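Local coordinates for citrate lyase subunit beta-like protein (PDB 6CHU) that probably acts as a magnesium-dependent lyase of the HpcH/HpaI aldolase family, a bifunctional enzyme that serves itaconate dissimilation and leucine catabolism, at residues 20-23 and 24-27; 26-29 and 30-33; 46-49 and 50-53; 63-66 and 67-70; 121-124 and 125-129. All coordinates share one frame; numbering follows the deposited sequence.

Contact 1: residues 20-23 and 24-27; sequences FCPA and DRPE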
loop_
_atom_site.group_PDB
_atom_site.type_symbol
_atom_site.label_atom_id
_atom_site.label_comp_id
_atom_site.label_asym_id
_atom_site.label_seq_id
_atom_site.Cartn_x
_atom_site.Cartn_y
_atom_site.Cartn_z
ATOM N N PHE A 20 -25.886 9.601 -3.204
ATOM C CA PHE A 20 -26.592 9.292 -1.966
ATOM C C PHE A 20 -27.846 10.152 -1.843
ATOM O O PHE A 20 -27.817 11.362 -2.086
ATOM C CB PHE A 20 -25.708 9.550 -0.744
ATOM C CG PHE A 20 -24.762 8.438 -0.412
ATOM C CD1 PHE A 20 -25.221 7.245 0.147
ATOM C CD2 PHE A 20 -23.398 8.602 -0.608
ATOM C CE1 PHE A 20 -24.330 6.226 0.470
ATOM C CE2 PHE A 20 -22.506 7.593 -0.297
ATOM C CZ PHE A 20 -22.969 6.396 0.248
ATOM N N CYS A 21 -28.944 9.520 -1.434
ATOM C CA CYS A 21 -30.166 10.222 -1.046
ATOM C C CYS A 21 -30.640 9.599 0.259
ATOM O O CYS A 21 -30.951 8.390 0.286
ATOM C CB CYS A 21 -31.237 10.116 -2.135
ATOM S SG CYS A 21 -32.787 10.967 -1.778
ATOM N N PRO A 22 -30.688 10.352 1.358
ATOM C CA PRO A 22 -31.230 9.799 2.612
ATOM C C PRO A 22 -32.643 9.268 2.408
ATOM O O PRO A 22 -33.511 9.954 1.860
ATOM C CB PRO A 22 -31.219 10.999 3.569
ATOM C CG PRO A 22 -30.253 11.970 2.967
ATOM C CD PRO A 22 -30.319 11.773 1.486
ATOM N N ALA A 23 -32.877 8.035 2.874
ATOM C CA ALA A 23 -34.157 7.378 2.623
ATOM C C ALA A 23 -35.307 7.938 3.453
ATOM O O ALA A 23 -36.452 7.551 3.205
ATOM C CB ALA A 23 -34.041 5.868 2.872
ATOM N N ASP A 24 -35.052 8.820 4.423
ATOM C CA ASP A 24 -36.146 9.480 5.126
ATOM C C ASP A 24 -36.602 10.752 4.425
ATOM O O ASP A 24 -37.386 11.518 4.994
ATOM C CB ASP A 24 -35.762 9.781 6.582
ATOM C CG ASP A 24 -34.700 10.851 6.710
ATOM O OD1 ASP A 24 -33.886 11.013 5.778
ATOM O OD2 ASP A 24 -34.668 11.523 7.762
ATOM N N ARG A 25 -36.155 10.982 3.193
ATOM C CA ARG A 25 -36.613 12.109 2.382
ATOM C C ARG A 25 -37.217 11.602 1.072
ATOM O O ARG A 25 -36.690 11.878 -0.015
ATOM C CB ARG A 25 -35.457 13.072 2.119
ATOM C CG ARG A 25 -34.872 13.683 3.391
ATOM C CD ARG A 25 -33.618 14.509 3.108
ATOM N NE ARG A 25 -33.851 15.530 2.087
ATOM C CZ ARG A 25 -34.398 16.720 2.322
ATOM N NH1 ARG A 25 -34.776 17.051 3.550
ATOM N NH2 ARG A 25 -34.568 17.579 1.325
ATOM N N PRO A 26 -38.324 10.849 1.142
ATOM C CA PRO A 26 -38.941 10.334 -0.095
ATOM C C PRO A 26 -39.383 11.421 -1.055
ATOM O O PRO A 26 -39.485 11.169 -2.262
ATOM C CB PRO A 26 -40.139 9.527 0.424
ATOM C CG PRO A 26 -40.484 10.173 1.721
ATOM C CD PRO A 26 -39.153 10.551 2.325
ATOM N N GLU A 27 -39.666 12.626 -0.561
ATOM C CA GLU A 27 -40.012 13.718 -1.460
ATOM C C GLU A 27 -38.866 14.080 -2.395
ATOM O O GLU A 27 -39.094 14.796 -3.376
ATOM C CB GLU A 27 -40.449 14.952 -0.656
ATOM C CG GLU A 27 -39.328 15.635 0.126
ATOM C CD GLU A 27 -38.991 14.947 1.447
ATOM O OE1 GLU A 27 -39.558 13.872 1.739
ATOM O OE2 GLU A 27 -38.153 15.491 2.201
#

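Contact 2: residues 26-29 and 30-33; sequences PERF and AKAA. With ACT (acetate ion), chain D.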
loop_
_atom_site.group_PDB
_atom_site.type_symbol
_atom_site.label_atom_id
_atom_site.label_comp_id
_atom_site.label_asym_id
_atom_site.label_seq_id
_atom_site.Cartn_x
_atom_site.Cartn_y
_atom_site.Cartn_z
ATOM N N PRO A 26 -38.324 10.849 1.142
ATOM C CA PRO A 26 -38.941 10.334 -0.095
ATOM C C PRO A 26 -39.383 11.421 -1.055
ATOM O O PRO A 26 -39.485 11.169 -2.262
ATOM C CB PRO A 26 -40.139 9.527 0.424
ATOM C CG PRO A 26 -40.484 10.173 1.721
ATOM C CD PRO A 26 -39.153 10.551 2.325
ATOM N N GLU A 27 -39.666 12.626 -0.561
ATOM C CA GLU A 27 -40.012 13.718 -1.460
ATOM C C GLU A 27 -38.866 14.080 -2.395
ATOM O O GLU A 27 -39.094 14.796 -3.376
ATOM C CB GLU A 27 -40.449 14.952 -0.656
ATOM C CG GLU A 27 -39.328 15.635 0.126
ATOM C CD GLU A 27 -38.991 14.947 1.447
ATOM O OE1 GLU A 27 -39.558 13.872 1.739
ATOM O OE2 GLU A 27 -38.153 15.491 2.201
ATOM N N ARG A 28 -37.654 13.594 -2.131
ATOM C CA ARG A 28 -36.491 13.876 -2.960
ATOM C C ARG A 28 -36.100 12.717 -3.870
ATOM O O ARG A 28 -35.178 12.876 -4.674
ATOM C CB ARG A 28 -35.290 14.243 -2.082
ATOM C CG ARG A 28 -35.578 15.330 -1.056
ATOM C CD ARG A 28 -36.047 16.615 -1.718
ATOM N NE ARG A 28 -35.020 17.196 -2.576
ATOM C CZ ARG A 28 -35.144 18.359 -3.204
ATOM N NH1 ARG A 28 -36.257 19.069 -3.074
ATOM N NH2 ARG A 28 -34.159 18.812 -3.966
ATOM N N PHE A 29 -36.768 11.561 -3.763
ATOM C CA PHE A 29 -36.313 10.371 -4.486
ATOM C C PHE A 29 -36.354 10.595 -5.994
ATOM O O PHE A 29 -35.400 10.267 -6.709
ATOM C CB PHE A 29 -37.171 9.148 -4.131
ATOM C CG PHE A 29 -36.933 8.579 -2.751
ATOM C CD1 PHE A 29 -36.045 9.166 -1.864
ATOM C CD2 PHE A 29 -37.622 7.440 -2.347
ATOM C CE1 PHE A 29 -35.844 8.625 -0.601
ATOM C CE2 PHE A 29 -37.428 6.896 -1.091
ATOM C CZ PHE A 29 -36.539 7.487 -0.214
ATOM N N ALA A 30 -37.461 11.148 -6.497
ATOM C CA ALA A 30 -37.591 11.350 -7.938
ATOM C C ALA A 30 -36.527 12.309 -8.455
ATOM O O ALA A 30 -35.946 12.088 -9.524
ATOM C CB ALA A 30 -38.991 11.862 -8.280
ATOM N N LYS A 31 -36.252 13.377 -7.701
ATOM C CA LYS A 31 -35.242 14.340 -8.123
ATOM C C LYS A 31 -33.862 13.703 -8.151
ATOM O O LYS A 31 -33.064 13.968 -9.057
ATOM C CB LYS A 31 -35.242 15.548 -7.187
ATOM C CG LYS A 31 -36.493 16.404 -7.251
ATOM C CD LYS A 31 -36.386 17.572 -6.277
ATOM C CE LYS A 31 -37.588 18.503 -6.379
ATOM N NZ LYS A 31 -37.744 19.050 -7.756
ATOM N N ALA A 32 -33.562 12.864 -7.156
ATOM C CA ALA A 32 -32.273 12.184 -7.119
ATOM C C ALA A 32 -32.120 11.240 -8.305
ATOM O O ALA A 32 -31.048 11.170 -8.919
ATOM C CB ALA A 32 -32.122 11.425 -5.799
ATOM N N ALA A 33 -33.188 10.513 -8.650
ATOM C CA ALA A 33 -33.121 9.585 -9.771
ATOM C C ALA A 33 -32.932 10.324 -11.090
ATOM O O ALA A 33 -32.201 9.854 -11.972
ATOM C CB ALA A 33 -34.382 8.721 -9.815
HETATM C C ACT D . -32.001 16.114 -4.099
HETATM O O ACT D . -32.390 17.183 -4.656
HETATM O OXT ACT D . -32.027 15.804 -2.876
HETATM C CH3 ACT D . -31.402 15.023 -5.040
HETATM O O HOH W 1 -39.874 11.385 -4.917
#

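Contact 3: residues 46-49 and 50-53; sequences GVAE and AQKP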
loop_
_atom_site.group_PDB
_atom_site.type_symbol
_atom_site.label_atom_id
_atom_site.label_comp_id
_atom_site.label_asym_id
_atom_site.label_seq_id
_atom_site.Cartn_x
_atom_site.Cartn_y
_atom_site.Cartn_z
ATOM N N GLY A 46 -26.582 8.745 6.459
ATOM C CA GLY A 46 -27.382 9.870 5.996
ATOM C C GLY A 46 -28.682 10.085 6.750
ATOM O O GLY A 46 -29.311 11.133 6.560
ATOM N N VAL A 47 -29.101 9.139 7.593
ATOM C CA VAL A 47 -30.380 9.205 8.296
ATOM C C VAL A 47 -30.129 9.121 9.794
ATOM O O VAL A 47 -29.454 8.194 10.261
ATOM C CB VAL A 47 -31.334 8.079 7.855
ATOM C CG1 VAL A 47 -32.628 8.106 8.684
ATOM C CG2 VAL A 47 -31.635 8.194 6.365
ATOM N N ALA A 48 -30.694 10.070 10.543
ATOM C CA ALA A 48 -30.549 10.072 11.992
ATOM C C ALA A 48 -31.174 8.818 12.591
ATOM O O ALA A 48 -32.172 8.295 12.085
ATOM C CB ALA A 48 -31.196 11.318 12.600
ATOM N N GLU A 49 -30.565 8.343 13.682
ATOM C CA GLU A 49 -31.031 7.137 14.364
ATOM C C GLU A 49 -32.546 7.140 14.566
ATOM O O GLU A 49 -33.222 6.144 14.290
ATOM C CB GLU A 49 -30.311 7.003 15.706
ATOM C CG GLU A 49 -30.385 5.619 16.310
ATOM C CD GLU A 49 -29.747 4.572 15.415
ATOM O OE1 GLU A 49 -28.672 4.852 14.834
ATOM O OE2 GLU A 49 -30.329 3.475 15.286
ATOM N N ALA A 50 -33.100 8.261 15.039
ATOM C CA ALA A 50 -34.531 8.314 15.326
ATOM C C ALA A 50 -35.386 8.296 14.065
ATOM O O ALA A 50 -36.594 8.041 14.154
ATOM C CB ALA A 50 -34.867 9.561 16.148
ATOM N N GLN A 51 -34.798 8.575 12.908
ATOM C CA GLN A 51 -35.523 8.643 11.647
ATOM C C GLN A 51 -35.394 7.377 10.808
ATOM O O GLN A 51 -36.002 7.298 9.737
ATOM C CB GLN A 51 -35.041 9.849 10.832
ATOM C CG GLN A 51 -35.384 11.183 11.468
ATOM C CD GLN A 51 -36.826 11.243 11.901
ATOM O OE1 GLN A 51 -37.125 11.420 13.084
ATOM N NE2 GLN A 51 -37.737 11.091 10.945
ATOM N N LYS A 52 -34.624 6.391 11.258
ATOM C CA LYS A 52 -34.416 5.191 10.455
ATOM C C LYS A 52 -35.698 4.373 10.272
ATOM O O LYS A 52 -35.925 3.842 9.172
ATOM C CB LYS A 52 -33.302 4.328 11.062
ATOM C CG LYS A 52 -31.915 4.976 11.019
ATOM C CD LYS A 52 -30.845 4.026 11.534
ATOM C CE LYS A 52 -29.471 4.688 11.615
ATOM N NZ LYS A 52 -29.046 5.262 10.323
ATOM N N PRO A 53 -36.552 4.215 11.295
ATOM C CA PRO A 53 -37.843 3.551 11.033
ATOM C C PRO A 53 -38.670 4.248 9.966
ATOM O O PRO A 53 -39.263 3.578 9.111
ATOM C CB PRO A 53 -38.527 3.584 12.407
ATOM C CG PRO A 53 -37.401 3.527 13.357
ATOM C CD PRO A 53 -36.326 4.374 12.745
#

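Contact 4: residues 63-66 and 67-70; sequences PLDP and ERTV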
loop_
_atom_site.group_PDB
_atom_site.type_symbol
_atom_site.label_atom_id
_atom_site.label_comp_id
_atom_site.label_asym_id
_atom_site.label_seq_id
_atom_site.Cartn_x
_atom_site.Cartn_y
_atom_site.Cartn_z
ATOM N N PRO A 63 -41.057 3.713 -4.378
ATOM C CA PRO A 63 -40.049 2.932 -5.100
ATOM C C PRO A 63 -39.384 3.719 -6.221
ATOM O O PRO A 63 -39.993 4.578 -6.870
ATOM C CB PRO A 63 -40.857 1.755 -5.662
ATOM C CG PRO A 63 -42.237 2.286 -5.793
ATOM C CD PRO A 63 -42.431 3.268 -4.677
ATOM N N LEU A 64 -38.110 3.410 -6.433
ATOM C CA LEU A 64 -37.332 3.870 -7.574
ATOM C C LEU A 64 -37.011 2.673 -8.463
ATOM O O LEU A 64 -37.265 1.523 -8.101
ATOM C CB LEU A 64 -36.045 4.576 -7.119
ATOM C CG LEU A 64 -36.162 5.956 -6.462
ATOM C CD1 LEU A 64 -34.780 6.524 -6.165
ATOM C CD2 LEU A 64 -36.963 6.900 -7.357
ATOM N N ASP A 65 -36.464 2.955 -9.646
ATOM C CA ASP A 65 -36.110 1.912 -10.607
ATOM C C ASP A 65 -35.041 1.004 -10.012
ATOM O O ASP A 65 -33.910 1.452 -9.778
ATOM C CB ASP A 65 -35.620 2.545 -11.913
ATOM C CG ASP A 65 -35.294 1.524 -12.993
ATOM O OD1 ASP A 65 -35.369 0.303 -12.744
ATOM O OD2 ASP A 65 -34.964 1.955 -14.116
ATOM N N PRO A 66 -35.346 -0.273 -9.756
ATOM C CA PRO A 66 -34.338 -1.157 -9.155
ATOM C C PRO A 66 -33.163 -1.463 -10.069
ATOM O O PRO A 66 -32.141 -1.940 -9.573
ATOM C CB PRO A 66 -35.135 -2.426 -8.816
ATOM C CG PRO A 66 -36.245 -2.428 -9.779
ATOM C CD PRO A 66 -36.614 -0.982 -10.009
ATOM N N GLU A 67 -33.263 -1.195 -11.377
ATOM C CA GLU A 67 -32.098 -1.323 -12.251
ATOM C C GLU A 67 -31.072 -0.219 -12.021
ATOM O O GLU A 67 -29.934 -0.341 -12.487
ATOM C CB GLU A 67 -32.531 -1.309 -13.723
ATOM C CG GLU A 67 -33.577 -2.357 -14.087
ATOM C CD GLU A 67 -33.122 -3.771 -13.770
ATOM O OE1 GLU A 67 -31.903 -4.040 -13.833
ATOM O OE2 GLU A 67 -33.989 -4.614 -13.455
ATOM N N ARG A 68 -31.440 0.844 -11.306
ATOM C CA ARG A 68 -30.576 2.009 -11.152
ATOM C C ARG A 68 -30.552 2.516 -9.718
ATOM O O ARG A 68 -30.212 3.683 -9.488
ATOM C CB ARG A 68 -31.029 3.130 -12.097
ATOM C CG ARG A 68 -30.845 2.809 -13.565
ATOM C CD ARG A 68 -29.370 2.621 -13.896
ATOM N NE ARG A 68 -29.132 2.538 -15.335
ATOM C CZ ARG A 68 -28.952 1.402 -16.002
ATOM N NH1 ARG A 68 -28.977 0.241 -15.359
ATOM N NH2 ARG A 68 -28.744 1.425 -17.313
ATOM N N THR A 69 -30.910 1.669 -8.752
ATOM C CA THR A 69 -30.973 2.069 -7.356
ATOM C C THR A 69 -30.379 0.975 -6.483
ATOM O O THR A 69 -30.682 -0.207 -6.661
ATOM C CB THR A 69 -32.416 2.356 -6.920
ATOM O OG1 THR A 69 -33.034 3.212 -7.886
ATOM C CG2 THR A 69 -32.433 3.066 -5.565
ATOM N N VAL A 70 -29.546 1.402 -5.528
ATOM C CA VAL A 70 -28.863 0.580 -4.531
ATOM C C VAL A 70 -29.257 1.096 -3.150
ATOM O O VAL A 70 -29.511 2.291 -2.977
ATOM C CB VAL A 70 -27.325 0.636 -4.737
ATOM C CG1 VAL A 70 -26.564 -0.037 -3.591
ATOM C CG2 VAL A 70 -26.947 0.011 -6.072
#

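Contact 5: residues 121-124 and 125-129; sequences TARG and AVCAA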
loop_
_atom_site.group_PDB
_atom_site.type_symbol
_atom_site.label_atom_id
_atom_site.label_comp_id
_atom_site.label_asym_id
_atom_site.label_seq_id
_atom_site.Cartn_x
_atom_site.Cartn_y
_atom_site.Cartn_z
ATOM N N THR A 121 -12.721 1.208 7.385
ATOM C CA THR A 121 -12.041 0.926 8.639
ATOM C C THR A 121 -10.747 0.199 8.313
ATOM O O THR A 121 -10.581 -0.347 7.218
ATOM C CB THR A 121 -12.868 0.045 9.591
ATOM O OG1 THR A 121 -12.991 -1.272 9.028
ATOM C CG2 THR A 121 -14.261 0.630 9.825
ATOM N N ALA A 122 -9.828 0.200 9.286
ATOM C CA ALA A 122 -8.550 -0.483 9.104
ATOM C C ALA A 122 -8.741 -1.972 8.852
ATOM O O ALA A 122 -8.062 -2.550 7.998
ATOM C CB ALA A 122 -7.657 -0.261 10.321
ATOM N N ARG A 123 -9.642 -2.620 9.598
ATOM C CA ARG A 123 -9.863 -4.048 9.383
ATOM C C ARG A 123 -10.355 -4.311 7.967
ATOM O O ARG A 123 -9.958 -5.300 7.334
ATOM C CB ARG A 123 -10.864 -4.602 10.404
ATOM C CG ARG A 123 -11.175 -6.086 10.197
ATOM C CD ARG A 123 -9.946 -6.920 10.496
ATOM N NE ARG A 123 -9.671 -6.933 11.929
ATOM C CZ ARG A 123 -10.061 -7.894 12.758
ATOM N NH1 ARG A 123 -10.734 -8.944 12.299
ATOM N NH2 ARG A 123 -9.770 -7.807 14.049
ATOM N N GLY A 124 -11.223 -3.435 7.452
ATOM C CA GLY A 124 -11.703 -3.606 6.090
ATOM C C GLY A 124 -10.589 -3.457 5.069
ATOM O O GLY A 124 -10.556 -4.167 4.063
ATOM N N ALA A 125 -9.667 -2.523 5.312
ATOM C CA ALA A 125 -8.548 -2.336 4.393
ATOM C C ALA A 125 -7.629 -3.550 4.404
ATOM O O ALA A 125 -7.183 -4.011 3.345
ATOM C CB ALA A 125 -7.772 -1.069 4.757
ATOM N N VAL A 126 -7.341 -4.077 5.597
ATOM C CA VAL A 126 -6.484 -5.256 5.733
ATOM C C VAL A 126 -7.108 -6.469 5.058
ATOM O O VAL A 126 -6.393 -7.339 4.535
ATOM C CB VAL A 126 -6.206 -5.529 7.228
ATOM C CG1 VAL A 126 -5.557 -6.889 7.431
ATOM C CG2 VAL A 126 -5.350 -4.438 7.819
ATOM N N CYS A 127 -8.439 -6.551 5.057
ATOM C CA CYS A 127 -9.180 -7.681 4.515
ATOM C C CYS A 127 -9.784 -7.395 3.145
ATOM O O CYS A 127 -10.686 -8.127 2.719
ATOM C CB CYS A 127 -10.292 -8.093 5.486
ATOM S SG CYS A 127 -9.636 -8.751 7.034
ATOM N N ALA A 128 -9.298 -6.364 2.441
ATOM C CA ALA A 128 -9.969 -5.918 1.220
ATOM C C ALA A 128 -10.041 -7.019 0.162
ATOM O O ALA A 128 -11.057 -7.151 -0.530
ATOM C CB ALA A 128 -9.272 -4.668 0.660
ATOM N N ALA A 129 -8.965 -7.790 -0.016
ATOM C CA ALA A 129 -8.980 -8.836 -1.039
ATOM C C ALA A 129 -10.003 -9.919 -0.710
ATOM O O ALA A 129 -10.713 -10.413 -1.597
ATOM C CB ALA A 129 -7.588 -9.454 -1.192
#

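Contact 1: residues 20-23 and 24-27
A local turn contact takes the chain out of strand 17-22, the first strand of the TIM barrel, and toward helix 29-35: P22 and R25 are the ends of a type I beta turn with A23 and D24 at its corners. The backbone N of R25 donates to the carbonyl O of P22 at 3.1 Å with an N-H...O angle of 151°, the bond that closes the turn.

The side chains of P22, D24 and R25 add van der Waals contacts round it. D24 holds CG between its own backbone N and carbonyl carbon (chi1 69°), which swings the carboxylate back over the turn until OD1 lies 3.5 Å from CB of P22. D24 also packs on V47, Q51 and A55, so it sits between the first two strand-to-helix connections of the barrel. R25 lies along the same proline: its CB is 3.7 Å from the O of P22, and CD passes 4.2 Å from CG of the P22 ring. SG of C21 packs against the ring of F29, while A23 is tied to D42 of the next strand through the backbone.

The R25 chain bends at chi3, and the guanidinium then presents a face to E27. The pairing is long and electrostatic in character, since OE2 of E27 sits over that face, 4.0 Å from NH1 of R25.

Contact 2: residues 26-29 and 30-33
The first turn of helix 29-35, the first helix of the barrel wall, carries an acetate site in which R28 holds the ion and K31, one turn on, lies over R28. The acetate was probably taken up from the crystallisation liquor. The R28 chain folds at chi2 and chi3, which curls the guanidinium back toward the helix. CD of K31 then lies over the centre of one guanidinium face, 3.4 Å from CZ of R28, the two chains crossing obliquely.

At the edge of the same guanidinium sits the acetate. NH2 of R28 donates to its O at an unusually short 2.5 Å, so the exact length is doubtful, and NE of R28 makes a weak but nearly straight bond to OXT (3.3 Å, 171°). The methyl of the ion rests against the helix, its CH3 3.6 Å from CA of A32.

Beneath these side chains the helix gets under way. The N of A32 donates to O of R28, and the N of A33 donates to O of F29, each at 3.0 Å. One water bridges the entry, giving to O of P26 and accepting from N of A30; the same P26 oxygen also accepts from N of F29. One face of the F29 ring lies on CA of P26, and the ring packs against C21, L41 and L64.

An aliphatic lysine segment thus covers the flat face of the R28 guanidinium while the N-H edge of that group faces the acetate. The R28 charge probably draws the ion in; K31 contributes methylenes, its NZ staying 4.9 Å from NH1 of R28.

Contact 3: residues 46-49 and 50-53
The buried K52 folds back over the start of helix 52-61, the second helix of the barrel, to reach V47. From CB, which touches O of E49, the chain goes to CG, 3.5 Å from O of A48. CD then crosses the E49 carboxylate, lying 3.8 Å from OE2. CE comes closer still, 3.3 Å from OE1 of E49. Up to here the chain is extended; a bend at the last torsion (chi4 -56°) carries NZ away from the carboxylate and onto O of V47 at 3.0 Å. NZ also donates to O of L43, so two backbone carbonyls of the preceding loop hold the ammonium end.

The turn beneath is a 3-10 one. N of Q51 donates to O of A48 at 2.8 Å. N of K52 makes a straight but weak bond to O of E49, 3.3 Å long. V47 packs against the turn: CG1, set opposite its backbone N (chi1 176°), rests 3.6 Å from the carbonyl carbon of Q51, and V47 and Q51 both reach D24 of the neighbouring connection. OE2 of E49 also lies near OD2 of D80, a second carboxylate.

The polar tip of K52 therefore serves as a tie between the loop after strand 38-42 and the helix, and what the lysine offers E49 is mostly its aliphatic run. With the ammonium held by the carbonyls of V47 and L43, OE1 of E49 remains 4.5 Å from NZ of K52, too far for a salt bridge but near enough that the opposite charges probably favour each other.

Contact 4: residues 63-66 and 67-70
D65 and R68 close a type I beta turn leading into strand 69-72, and the carbonyl O of D65 accepts two hydrogen bonds. N of R68 donates to it at 3.0 Å (160°), while OG1 of T69 gives its proton to the same oxygen at 2.7 Å. These two donors come from opposite faces of the carbonyl plane, so the oxygen is gripped from both sides. T69 can do this because OG1 lies beside its backbone N (chi1 -48°), which also puts the hydroxyl 3.4 Å from CB of L64.

The side chain of D65 takes care of another N-H. With CG turned opposite the backbone N (chi1 -177°), OD1 accepts from N of E67 at 2.9 Å, the donor standing above the carboxylate plane. The carbonyl of E67 is met in turn by NH1 of R68 at 3.1 Å, with the oxygen close to the guanidinium plane. N of L64 is satisfied outside the turn, by the hydroxyl of Y93, and L64 itself packs on F29 and A33.

OD1 of D65 bonded to N of E67, together with O of D65 bonded to N of R68, makes an Asx motif, here joining a barrel helix to the third parallel strand.

Contact 5: residues 121-124 and 125-129
The N-capped first turn of helix 122-126, which follows strand 114-119 of the TIM barrel, is closed by N of A125 bonding to O of T121 at 3.0 Å. At the cap itself, OG1 of T121 accepts from N of G124 at 3.2 Å; the same hydroxyl is also hydrogen-bonded to E102, so it joins the helix start to a neighbouring loop. T121 follows E120, a magnesium ligand, and its side chain lies about 8 Å from the ion.

A regular bond comes next, N of V126 to O of A122 (166°). C127 is the first residue to leave helical geometry and at the same time the N-cap position of helix 128-133, and here the pattern slackens. Its N bonds to O of R123 at 3.0 Å with an angle of only 138°, and weakly to O of G124 at 3.3 Å. V126 keeps CG2 close against the helix, 3.3 Å from O of A122.

R123 sends NE to the carbonyl O of A180 of the second subunit and packs on F181 there. A125 meets L176 of that subunit as well as V170 of its own chain, and A128 lies on helix 165-180 of its own chain. To reach the neighbour, R123 sets CG opposite its backbone N (chi1 178°) and bends at the next two torsions. That path takes CD past C127, whose SG lies 3.9 Å from CD and 3.5 Å from O of R123.

Contacts 1 to 4 fall within the first two beta-alpha units and the start of the third strand, and three pairs among them touch. Contacts 1 and 2 share P26 and E27, and CZ of F29 comes within 3.4 Å of O of A23. D24 OD2 lies 3.5 Å from Q51 CB, joining contact 1 to contact 3, while L64 CD2 meets F29 O at 3.8 Å, joining contact 4 to contact 2. Contact 5 stands across the barrel, its centre about 29 Å from that of contact 1. Around the magnesium bound by E120 and D146, the side chains of T121, K52 and P22 lie about 8, 11 and 13 Å away.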